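Local atomic coordinates of McyG protein (Microcystis aeruginosa PCC 7806, PDB entry 4R0M), a protein that belongs to the microcystin synthetase, where its adenylation domain probably activates an aromatic acid as an adenylate for loading onto the adjoining carrier domain. Residues A[198-203]-A[233-238]; A[270-275]-A[302-307]; A[342-347]-A[364-369]. All coordinates share one frame; numbering follows the deposited sequence.

Interaction 1 (A[198-203]-A[233-238])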
loop_
_atom_site.group_PDB
_atom_site.type_symbol
_atom_site.label_atom_id
_atom_site.label_comp_id
_atom_site.label_asym_id
_atom_site.label_seq_id
_atom_site.Cartn_x
_atom_site.Cartn_y
_atom_site.Cartn_z
ATOM N N ASN A 198 15.146 3.354 -11.242
ATOM C CA ASN A 198 14.534 3.433 -9.907
ATOM C C ASN A 198 14.067 2.063 -9.431
ATOM O O ASN A 198 14.459 1.598 -8.361
ATOM C CB ASN A 198 13.331 4.397 -9.893
ATOM C CG ASN A 198 13.732 5.867 -9.927
ATOM O OD1 ASN A 198 13.021 6.694 -10.507
ATOM N ND2 ASN A 198 14.856 6.204 -9.302
ATOM N N ILE A 199 13.234 1.424 -10.249
ATOM C CA ILE A 199 12.595 0.154 -9.911
ATOM C C ILE A 199 13.616 -0.979 -9.753
ATOM O O ILE A 199 13.609 -1.697 -8.748
ATOM C CB ILE A 199 11.512 -0.215 -10.957
ATOM C CG1 ILE A 199 10.384 0.824 -10.939
ATOM C CG2 ILE A 199 10.954 -1.612 -10.702
ATOM C CD1 ILE A 199 9.564 0.888 -12.212
ATOM N N LEU A 200 14.503 -1.115 -10.736
ATOM C CA LEU A 200 15.476 -2.208 -10.750
ATOM C C LEU A 200 16.598 -2.040 -9.731
ATOM O O LEU A 200 17.238 -3.016 -9.341
ATOM C CB LEU A 200 16.014 -2.449 -12.164
ATOM C CG LEU A 200 14.918 -2.885 -13.144
ATOM C CD1 LEU A 200 15.453 -2.997 -14.561
ATOM C CD2 LEU A 200 14.259 -4.188 -12.705
ATOM N N SER A 201 16.814 -0.802 -9.289
ATOM C CA SER A 201 17.738 -0.521 -8.195
ATOM C C SER A 201 17.150 -0.923 -6.834
ATOM O O SER A 201 17.892 -1.259 -5.909
ATOM C CB SER A 201 18.145 0.950 -8.202
ATOM O OG SER A 201 18.884 1.271 -9.368
HETATM N N MSE A 202 15.838 -0.937 -6.698
HETATM C CA MSE A 202 15.196 -1.428 -5.516
HETATM C C MSE A 202 15.253 -2.908 -5.560
HETATM O O MSE A 202 15.587 -3.525 -4.575
HETATM C CB MSE A 202 13.764 -0.892 -5.463
HETATM C CG MSE A 202 12.909 -1.418 -4.323
HETATM SE SE MSE A 202 12.156 -3.181 -4.587
HETATM C CE MSE A 202 11.586 -3.634 -2.842
ATOM N N THR A 203 14.929 -3.476 -6.695
ATOM C CA THR A 203 14.902 -4.926 -6.871
ATOM C C THR A 203 16.239 -5.543 -6.499
ATOM O O THR A 203 16.298 -6.447 -5.662
ATOM C CB THR A 203 14.590 -5.320 -8.327
ATOM O OG1 THR A 203 15.568 -4.771 -9.209
ATOM C CG2 THR A 203 13.259 -4.800 -8.728
ATOM N N LEU A 233 6.221 -7.387 -5.206
ATOM C CA LEU A 233 5.619 -8.697 -5.449
ATOM C C LEU A 233 5.157 -8.863 -6.897
ATOM O O LEU A 233 4.288 -9.684 -7.197
ATOM C CB LEU A 233 4.478 -8.963 -4.461
ATOM C CG LEU A 233 4.869 -8.973 -2.978
ATOM C CD1 LEU A 233 3.636 -9.035 -2.090
ATOM C CD2 LEU A 233 5.828 -10.111 -2.648
ATOM N N GLY A 234 5.760 -8.080 -7.786
ATOM C CA GLY A 234 5.499 -8.167 -9.214
ATOM C C GLY A 234 6.801 -8.198 -9.985
ATOM O O GLY A 234 7.300 -9.268 -10.337
ATOM N N ILE A 235 7.359 -7.013 -10.221
ATOM C CA ILE A 235 8.585 -6.850 -11.003
ATOM C C ILE A 235 9.796 -7.556 -10.381
ATOM O O ILE A 235 10.640 -8.088 -11.106
ATOM C CB ILE A 235 8.883 -5.354 -11.257
ATOM C CG1 ILE A 235 7.808 -4.749 -12.170
ATOM C CG2 ILE A 235 10.271 -5.158 -11.860
ATOM C CD1 ILE A 235 7.663 -3.245 -12.055
HETATM N N MSE A 236 9.872 -7.574 -9.049
HETATM C CA MSE A 236 10.933 -8.306 -8.347
HETATM C C MSE A 236 10.912 -9.762 -8.727
HETATM O O MSE A 236 11.957 -10.341 -9.035
HETATM C CB MSE A 236 10.853 -8.154 -6.826
HETATM C CG MSE A 236 12.126 -8.722 -6.194
HETATM SE SE MSE A 236 12.157 -8.540 -4.236
HETATM C CE MSE A 236 10.934 -10.027 -3.826
ATOM N N ALA A 237 9.721 -10.360 -8.720
ATOM C CA ALA A 237 9.563 -11.771 -9.046
ATOM C C ALA A 237 9.998 -12.071 -10.479
ATOM O O ALA A 237 10.582 -13.121 -10.748
ATOM C CB ALA A 237 8.128 -12.212 -8.816
ATOM N N VAL A 238 9.714 -11.137 -11.384
ATOM C CA VAL A 238 10.150 -11.238 -12.777
ATOM C C VAL A 238 11.679 -11.140 -12.856
ATOM O O VAL A 238 12.317 -11.932 -13.549
ATOM C CB VAL A 238 9.482 -10.163 -13.664
ATOM C CG1 VAL A 238 9.909 -10.316 -15.118
ATOM C CG2 VAL A 238 7.967 -10.250 -13.558
#

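Interaction 2 (A[270-275]-A[302-307]). With FA5 (adenosine-5'-[phenylalaninyl-phosphate]), chain C.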
loop_
_atom_site.group_PDB
_atom_site.type_symbol
_atom_site.label_atom_id
_atom_site.label_comp_id
_atom_site.label_asym_id
_atom_site.label_seq_id
_atom_site.Cartn_x
_atom_site.Cartn_y
_atom_site.Cartn_z
ATOM N N ILE A 270 7.661 -15.692 0.389
ATOM C CA ILE A 270 7.636 -14.233 0.523
ATOM C C ILE A 270 6.202 -13.724 0.376
ATOM O O ILE A 270 5.530 -14.026 -0.614
ATOM C CB ILE A 270 8.526 -13.533 -0.535
ATOM C CG1 ILE A 270 9.975 -14.035 -0.467
ATOM C CG2 ILE A 270 8.475 -12.016 -0.369
ATOM C CD1 ILE A 270 10.816 -13.649 -1.667
ATOM N N SER A 271 5.740 -12.958 1.361
ATOM C CA SER A 271 4.416 -12.334 1.299
ATOM C C SER A 271 4.385 -11.025 2.090
ATOM O O SER A 271 5.374 -10.658 2.729
ATOM C CB SER A 271 3.325 -13.297 1.783
ATOM O OG SER A 271 2.059 -12.905 1.277
ATOM N N TRP A 272 3.247 -10.333 2.038
ATOM C CA TRP A 272 3.119 -8.997 2.623
ATOM C C TRP A 272 1.691 -8.580 2.871
ATOM O O TRP A 272 0.782 -8.927 2.110
ATOM C CB TRP A 272 3.842 -7.969 1.742
ATOM C CG TRP A 272 3.358 -6.543 1.880
ATOM C CD1 TRP A 272 3.431 -5.717 3.004
ATOM C CD2 TRP A 272 2.721 -5.719 0.847
ATOM N NE1 TRP A 272 2.890 -4.485 2.741
ATOM C CE2 TRP A 272 2.446 -4.418 1.469
ATOM C CE3 TRP A 272 2.361 -5.921 -0.481
ATOM C CZ2 TRP A 272 1.836 -3.386 0.772
ATOM C CZ3 TRP A 272 1.748 -4.871 -1.173
ATOM C CH2 TRP A 272 1.494 -3.635 -0.560
ATOM N N SER A 273 1.499 -7.842 3.966
ATOM C CA SER A 273 0.266 -7.104 4.244
ATOM C C SER A 273 0.569 -5.972 5.229
ATOM O O SER A 273 1.597 -6.006 5.913
ATOM C CB SER A 273 -0.809 -8.028 4.822
ATOM O OG SER A 273 -0.642 -8.207 6.218
ATOM N N PRO A 274 -0.317 -4.957 5.304
ATOM C CA PRO A 274 -0.162 -3.945 6.348
ATOM C C PRO A 274 -0.545 -4.502 7.713
ATOM O O PRO A 274 -1.073 -5.615 7.804
ATOM C CB PRO A 274 -1.150 -2.842 5.932
ATOM C CG PRO A 274 -1.506 -3.138 4.515
ATOM C CD PRO A 274 -1.434 -4.630 4.403
ATOM N N ASN A 275 -0.283 -3.723 8.758
ATOM C CA ASN A 275 -0.516 -4.150 10.136
ATOM C C ASN A 275 -1.920 -4.689 10.433
ATOM O O ASN A 275 -2.057 -5.686 11.148
ATOM C CB ASN A 275 -0.166 -3.024 11.109
ATOM C CG ASN A 275 -0.252 -3.460 12.557
ATOM O OD1 ASN A 275 0.661 -4.104 13.082
ATOM N ND2 ASN A 275 -1.356 -3.113 13.213
ATOM N N VAL A 302 6.343 -9.744 5.327
ATOM C CA VAL A 302 6.436 -8.298 5.476
ATOM C C VAL A 302 5.202 -7.688 6.139
ATOM O O VAL A 302 4.069 -7.889 5.691
ATOM C CB VAL A 302 6.705 -7.614 4.116
ATOM C CG1 VAL A 302 6.942 -6.120 4.291
ATOM C CG2 VAL A 302 7.901 -8.260 3.434
ATOM N N ASN A 303 5.446 -6.965 7.228
ATOM C CA ASN A 303 4.474 -6.056 7.809
ATOM C C ASN A 303 4.904 -4.645 7.420
ATOM O O ASN A 303 5.877 -4.119 7.963
ATOM C CB ASN A 303 4.422 -6.211 9.336
ATOM C CG ASN A 303 3.288 -5.419 9.979
ATOM O OD1 ASN A 303 2.936 -4.325 9.539
ATOM N ND2 ASN A 303 2.721 -5.972 11.043
ATOM N N ALA A 304 4.192 -4.054 6.461
ATOM C CA ALA A 304 4.522 -2.721 5.948
ATOM C C ALA A 304 3.324 -2.042 5.291
ATOM O O ALA A 304 2.383 -2.707 4.857
ATOM C CB ALA A 304 5.683 -2.798 4.965
ATOM N N GLY A 305 3.377 -0.718 5.208
ATOM C CA GLY A 305 2.283 0.065 4.641
ATOM C C GLY A 305 1.695 1.052 5.633
ATOM O O GLY A 305 1.169 2.093 5.243
ATOM N N GLU A 306 1.784 0.711 6.916
ATOM C CA GLU A 306 1.302 1.555 8.008
ATOM C C GLU A 306 2.079 1.230 9.279
ATOM O O GLU A 306 2.838 0.255 9.321
ATOM C CB GLU A 306 -0.203 1.356 8.240
ATOM C CG GLU A 306 -0.588 -0.016 8.780
ATOM C CD GLU A 306 -2.077 -0.168 9.040
ATOM O OE1 GLU A 306 -2.509 -1.293 9.366
ATOM O OE2 GLU A 306 -2.822 0.826 8.917
ATOM N N GLN A 307 1.882 2.047 10.311
ATOM C CA GLN A 307 2.541 1.857 11.597
ATOM C C GLN A 307 2.365 0.422 12.095
ATOM O O GLN A 307 1.268 -0.135 12.030
ATOM C CB GLN A 307 2.012 2.866 12.624
ATOM C CG GLN A 307 2.866 2.996 13.879
ATOM C CD GLN A 307 4.200 3.680 13.639
ATOM O OE1 GLN A 307 4.315 4.588 12.813
ATOM N NE2 GLN A 307 5.218 3.250 14.376
HETATM C C FA5 C . 2.839 2.468 0.814
HETATM O O FA5 C . 1.915 2.354 1.610
HETATM C CA FA5 C . 4.095 1.655 0.994
HETATM N N FA5 C . 4.479 1.868 2.369
HETATM C CB FA5 C . 3.858 0.154 0.772
HETATM C CG FA5 C . 4.998 -0.832 1.055
HETATM C CD1 FA5 C . 6.128 -0.523 1.815
HETATM C CD2 FA5 C . 4.901 -2.130 0.535
HETATM C CE1 FA5 C . 7.129 -1.477 2.037
HETATM C CE2 FA5 C . 5.892 -3.093 0.757
HETATM C CZ FA5 C . 7.016 -2.764 1.512
HETATM P P FA5 C . 2.105 4.926 -0.091
HETATM O OP1 FA5 C . 0.613 4.885 -0.283
HETATM O OP2 FA5 C . 2.922 5.858 -0.950
HETATM O OP3 FA5 C . 2.697 3.426 -0.282
HETATM O "O5'" FA5 C . 2.351 5.309 1.456
HETATM C "C5'" FA5 C . 3.652 5.508 2.003
HETATM C "C4'" FA5 C . 3.495 5.926 3.457
HETATM O "O4'" FA5 C . 2.938 4.879 4.261
HETATM C "C3'" FA5 C . 4.815 6.257 4.123
HETATM O "O3'" FA5 C . 5.251 7.581 3.822
HETATM C "C2'" FA5 C . 4.477 6.088 5.586
HETATM O "O2'" FA5 C . 3.847 7.269 6.095
HETATM C "C1'" FA5 C . 3.463 4.964 5.590
HETATM N N9 FA5 C . 4.153 3.702 5.961
HETATM C C8 FA5 C . 4.529 2.732 5.107
HETATM N N7 FA5 C . 5.134 1.705 5.754
HETATM C C5 FA5 C . 5.161 2.016 7.062
HETATM C C6 FA5 C . 5.656 1.378 8.307
HETATM N N6 FA5 C . 6.261 0.168 8.282
HETATM N N1 FA5 C . 5.486 2.044 9.474
HETATM C C2 FA5 C . 4.889 3.253 9.519
HETATM N N3 FA5 C . 4.411 3.888 8.431
HETATM C C4 FA5 C . 4.517 3.335 7.194
#

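Interaction 3 (A[342-347]-A[364-369]). With FA5 (adenosine-5'-[phenylalaninyl-phosphate]), chain C.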
loop_
_atom_site.group_PDB
_atom_site.type_symbol
_atom_site.label_atom_id
_atom_site.label_comp_id
_atom_site.label_asym_id
_atom_site.label_seq_id
_atom_site.Cartn_x
_atom_site.Cartn_y
_atom_site.Cartn_z
ATOM N N GLY A 342 9.423 -1.058 -0.636
ATOM C CA GLY A 342 10.431 -1.291 0.408
ATOM C C GLY A 342 11.794 -0.654 0.212
ATOM O O GLY A 342 12.398 -0.782 -0.852
ATOM N N ILE A 343 12.272 0.037 1.246
ATOM C CA ILE A 343 13.599 0.662 1.233
ATOM C C ILE A 343 14.451 0.249 2.444
ATOM O O ILE A 343 15.682 0.236 2.363
ATOM C CB ILE A 343 13.525 2.205 1.096
ATOM C CG1 ILE A 343 14.907 2.789 0.770
ATOM C CG2 ILE A 343 12.915 2.845 2.340
ATOM C CD1 ILE A 343 14.893 4.223 0.291
ATOM N N THR A 344 13.795 -0.076 3.560
ATOM C CA THR A 344 14.470 -0.692 4.704
ATOM C C THR A 344 13.788 -2.016 5.039
ATOM O O THR A 344 12.580 -2.160 4.850
ATOM C CB THR A 344 14.496 0.209 5.966
ATOM O OG1 THR A 344 13.182 0.298 6.534
ATOM C CG2 THR A 344 15.022 1.609 5.656
ATOM N N TRP A 345 14.567 -2.979 5.524
ATOM C CA TRP A 345 14.041 -4.297 5.872
ATOM C C TRP A 345 14.575 -4.741 7.200
ATOM O O TRP A 345 15.775 -4.631 7.460
ATOM C CB TRP A 345 14.402 -5.329 4.806
ATOM C CG TRP A 345 13.974 -4.953 3.406
ATOM C CD1 TRP A 345 14.739 -4.333 2.423
ATOM C CD2 TRP A 345 12.657 -5.163 2.785
ATOM N NE1 TRP A 345 14.011 -4.154 1.275
ATOM C CE2 TRP A 345 12.756 -4.626 1.424
ATOM C CE3 TRP A 345 11.455 -5.721 3.202
ATOM C CZ2 TRP A 345 11.686 -4.659 0.541
ATOM C CZ3 TRP A 345 10.383 -5.748 2.303
ATOM C CH2 TRP A 345 10.498 -5.226 1.006
ATOM N N SER A 346 13.687 -5.242 8.054
ATOM C CA SER A 346 14.085 -5.806 9.336
ATOM C C SER A 346 14.821 -7.122 9.116
ATOM O O SER A 346 14.562 -7.830 8.139
ATOM C CB SER A 346 12.859 -6.032 10.224
ATOM O OG SER A 346 13.211 -6.614 11.467
ATOM N N ALA A 347 15.739 -7.440 10.025
ATOM C CA ALA A 347 16.431 -8.726 10.012
ATOM C C ALA A 347 15.515 -9.843 10.511
ATOM O O ALA A 347 15.799 -11.025 10.313
ATOM C CB ALA A 347 17.699 -8.655 10.852
ATOM N N GLY A 364 14.276 -1.902 10.407
ATOM C CA GLY A 364 15.537 -2.389 9.862
ATOM C C GLY A 364 16.417 -1.362 9.186
ATOM O O GLY A 364 16.234 -0.154 9.351
ATOM N N LYS A 365 17.377 -1.863 8.415
ATOM C CA LYS A 365 18.377 -1.038 7.748
ATOM C C LYS A 365 18.051 -0.890 6.262
ATOM O O LYS A 365 17.384 -1.751 5.691
ATOM C CB LYS A 365 19.771 -1.655 7.929
ATOM C CG LYS A 365 20.223 -1.762 9.378
ATOM C CD LYS A 365 21.637 -2.308 9.481
ATOM C CE LYS A 365 22.025 -2.570 10.929
ATOM N NZ LYS A 365 23.433 -3.044 11.049
ATOM N N PRO A 366 18.526 0.200 5.628
ATOM C CA PRO A 366 18.250 0.432 4.213
ATOM C C PRO A 366 18.987 -0.528 3.282
ATOM O O PRO A 366 20.055 -1.040 3.630
ATOM C CB PRO A 366 18.755 1.858 3.990
ATOM C CG PRO A 366 19.838 2.020 4.995
ATOM C CD PRO A 366 19.338 1.286 6.206
ATOM N N ILE A 367 18.406 -0.749 2.106
ATOM C CA ILE A 367 18.996 -1.589 1.067
ATOM C C ILE A 367 20.324 -1.013 0.569
ATOM O O ILE A 367 20.568 0.190 0.716
ATOM C CB ILE A 367 18.038 -1.768 -0.139
ATOM C CG1 ILE A 367 17.542 -0.410 -0.661
ATOM C CG2 ILE A 367 16.870 -2.666 0.238
ATOM C CD1 ILE A 367 16.943 -0.453 -2.052
ATOM N N PRO A 368 21.195 -1.873 0.001
ATOM C CA PRO A 368 22.360 -1.384 -0.733
ATOM C C PRO A 368 21.961 -0.346 -1.785
ATOM O O PRO A 368 20.991 -0.549 -2.521
ATOM C CB PRO A 368 22.898 -2.648 -1.404
ATOM C CG PRO A 368 22.535 -3.743 -0.463
ATOM C CD PRO A 368 21.231 -3.340 0.170
ATOM N N GLY A 369 22.699 0.760 -1.831
ATOM C CA GLY A 369 22.403 1.864 -2.742
ATOM C C GLY A 369 21.621 2.990 -2.087
ATOM O O GLY A 369 21.550 4.096 -2.624
HETATM C C FA5 C . 2.839 2.468 0.814
HETATM O O FA5 C . 1.915 2.354 1.610
HETATM C CA FA5 C . 4.095 1.655 0.994
HETATM N N FA5 C . 4.479 1.868 2.369
HETATM C CB FA5 C . 3.858 0.154 0.772
HETATM C CG FA5 C . 4.998 -0.832 1.055
HETATM C CD1 FA5 C . 6.128 -0.523 1.815
HETATM C CD2 FA5 C . 4.901 -2.130 0.535
HETATM C CE1 FA5 C . 7.129 -1.477 2.037
HETATM C CE2 FA5 C . 5.892 -3.093 0.757
HETATM C CZ FA5 C . 7.016 -2.764 1.512
HETATM P P FA5 C . 2.105 4.926 -0.091
HETATM O OP1 FA5 C . 0.613 4.885 -0.283
HETATM O OP2 FA5 C . 2.922 5.858 -0.950
HETATM O OP3 FA5 C . 2.697 3.426 -0.282
HETATM O "O5'" FA5 C . 2.351 5.309 1.456
HETATM C "C5'" FA5 C . 3.652 5.508 2.003
HETATM C "C4'" FA5 C . 3.495 5.926 3.457
HETATM O "O4'" FA5 C . 2.938 4.879 4.261
HETATM C "C3'" FA5 C . 4.815 6.257 4.123
HETATM O "O3'" FA5 C . 5.251 7.581 3.822
HETATM C "C2'" FA5 C . 4.477 6.088 5.586
HETATM O "O2'" FA5 C . 3.847 7.269 6.095
HETATM C "C1'" FA5 C . 3.463 4.964 5.590
HETATM N N9 FA5 C . 4.153 3.702 5.961
HETATM C C8 FA5 C . 4.529 2.732 5.107
HETATM N N7 FA5 C . 5.134 1.705 5.754
HETATM C C5 FA5 C . 5.161 2.016 7.062
HETATM C C6 FA5 C . 5.656 1.378 8.307
HETATM N N6 FA5 C . 6.261 0.168 8.282
HETATM N N1 FA5 C . 5.486 2.044 9.474
HETATM C C2 FA5 C . 4.889 3.253 9.519
HETATM N N3 FA5 C . 4.411 3.888 8.431
HETATM C C4 FA5 C . 4.517 3.335 7.194
HETATM O O HOH W 1 18.005 -4.970 8.932
#

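Interaction 1 (A[198-203]-A[233-238])
I199 opens the contact, near the start of the run 198-203 in helix 196-210. Its side chain points at helix 227-240 and is led by the CG2 methyl, which lies anti to the backbone N because CG1 has turned beside that N (chi1 -64°). CG2 of I199 meets CG2 of I235 at 3.8 Å, and the CD1 methyl of I235 comes to 3.9 Å from the same I199 CG2. I235 has the same first torsion, so two like-shaped isoleucines cross at about a right angle, branch against branch. L200 follows; its CB points past the other helix, yet CD2 reaches I235 CG2 at 4.2 Å, so this one methyl touches both residues. T203 ends the walk, facing the other helix with CG2, which lies 4.2 Å from the CA of M236. Here the backbones come nearest, CA to CA 5.4 Å between T203 and M236. The T203 hydroxyl turns back onto its own helix, where OG1 donates to the carbonyl O of L200 at a very short 2.4 Å, from above the carbonyl plane. OD2 of D239 is a second hydrogen-bond partner of OG1, so the one hydroxyl proton would have to be shared unless the acid is protonated. No hydrogen bond crosses between the segments, and all five touching residues are buried. L19 and V22 of helix 19-27, with W88 of helix 80-93, close round the isoleucine and leucine methyls. The axes of the two segments cross at -72°, 9.8 Å apart at closest, an apolar helix-helix packing within the layered alpha/beta large subdomain of the ANL adenylating enzymes.

Interaction 2 (A[270-275]-A[302-307])
Over one face of the W272 indole stands the rim of the phenyl ring of the bound phenylalanyl-adenylate, FA5 CD2 3.2 Å above the indole plane and offset toward its edge. At the edge, near the plane, lie the carbonyl oxygens of A304 and V302. The frame is a beta-alpha-beta unit, strand 270-273, helix 275-282 and strand 300-303, whose strands run parallel and pair W272 with V302 and S273 with N303. V302 N donates to S271 O, S273 N donates to V302 O nearly along its C=O axis, and A304 N closes the ladder on S273 O. With CG anti to the backbone N (chi1 157°), W272 carries its indole obliquely forward until NE1 reaches A304 O at 2.8 Å; the oxygen lies close to the ring plane, while the N-H comes in from above the carbonyl plane. That bond fixes the ring's rotation and so its face toward the ligand. An alanine here removes both ring and N-H, and would probably leave the phenyl rim less closely held and the A304 carbonyl less firmly placed. The A304 CB methyl lies under a face of the phenyl ring, 3.5 Å from FA5 CE1, on the same side as the indole. Past the strands the chain turns along the adenine: G305 N comes within 3.0 Å of FA5 N7. The E306 side chain reaches back over N275, its OE1 taking the N-H of F276. N275 OD1 accepts from S309 N and, weakly, from N303 ND2 at 3.4 Å, the two amide planes 32° apart.

Interaction 3 (A[342-347]-A[364-369])
W345 sets the rim of its indole against I367: the CG2 methyl lies in the ring plane, 3.4 Å from NE1, and the two side chains run alongside each other, pointing the same way. I367 takes the crowded CG1 position between N and carbonyl carbon (chi1 52°), leaving CG2 for the indole edge. The indole NE1 has a weak bond to T206 OG1 in helix 196-210. Behind these side chains the two strands pair antiparallel, at the end of the large mixed sheet. I367 N donates to I343 O at 2.9 Å, nearly along the carbonyl axis, and W345 N donates to K365 O at 3.1 Å. The return bond, K365 N to W345 O, is weak, and a water spans the same pair, donating to W345 O at 2.7 Å and accepting from K365 N. On the other face T344 CG2 packs on P366 CA, while its OG1 bonds to L363 O. On its other side this strand pairs with strand 330-336, where I343 and T344 both face F334 in a classic beta bulge. Strand 341-345 also brings G342 to the phenyl group of the bound adenylate. G364 passes close under W345 O, where a CB would collide. The proline falls on a non-hydrogen-bonded pair, opposite T344, so its missing N-H costs this pairing nothing; the strands are held by main-chain bonds, with apolar contacts added on both faces.

In the fold
Two of the three contacts touch the adenylate and the third backs them. Interactions 1 and 2 have centres about 17 Å apart and touch through L233, whose CD1 lies 3.7 Å from W272 CE3. The centre of interaction 3 is about 14 Å from that of each of the others. Interaction 1 reaches it through selenomethionine M202, its CE 3.5 Å from W345 CZ2. Interactions 2 and 3 belong to the same mixed sheet, with strand 330-336 between them, and V302 CG2 packs on W345 CZ3 at 3.7 Å. Both touch the ligand, interaction 3 through G342, whose N comes within 3.5 Å of FA5 CE1. Interaction 1 stays a layer back, the M236 side chain about 10 Å from the ligand.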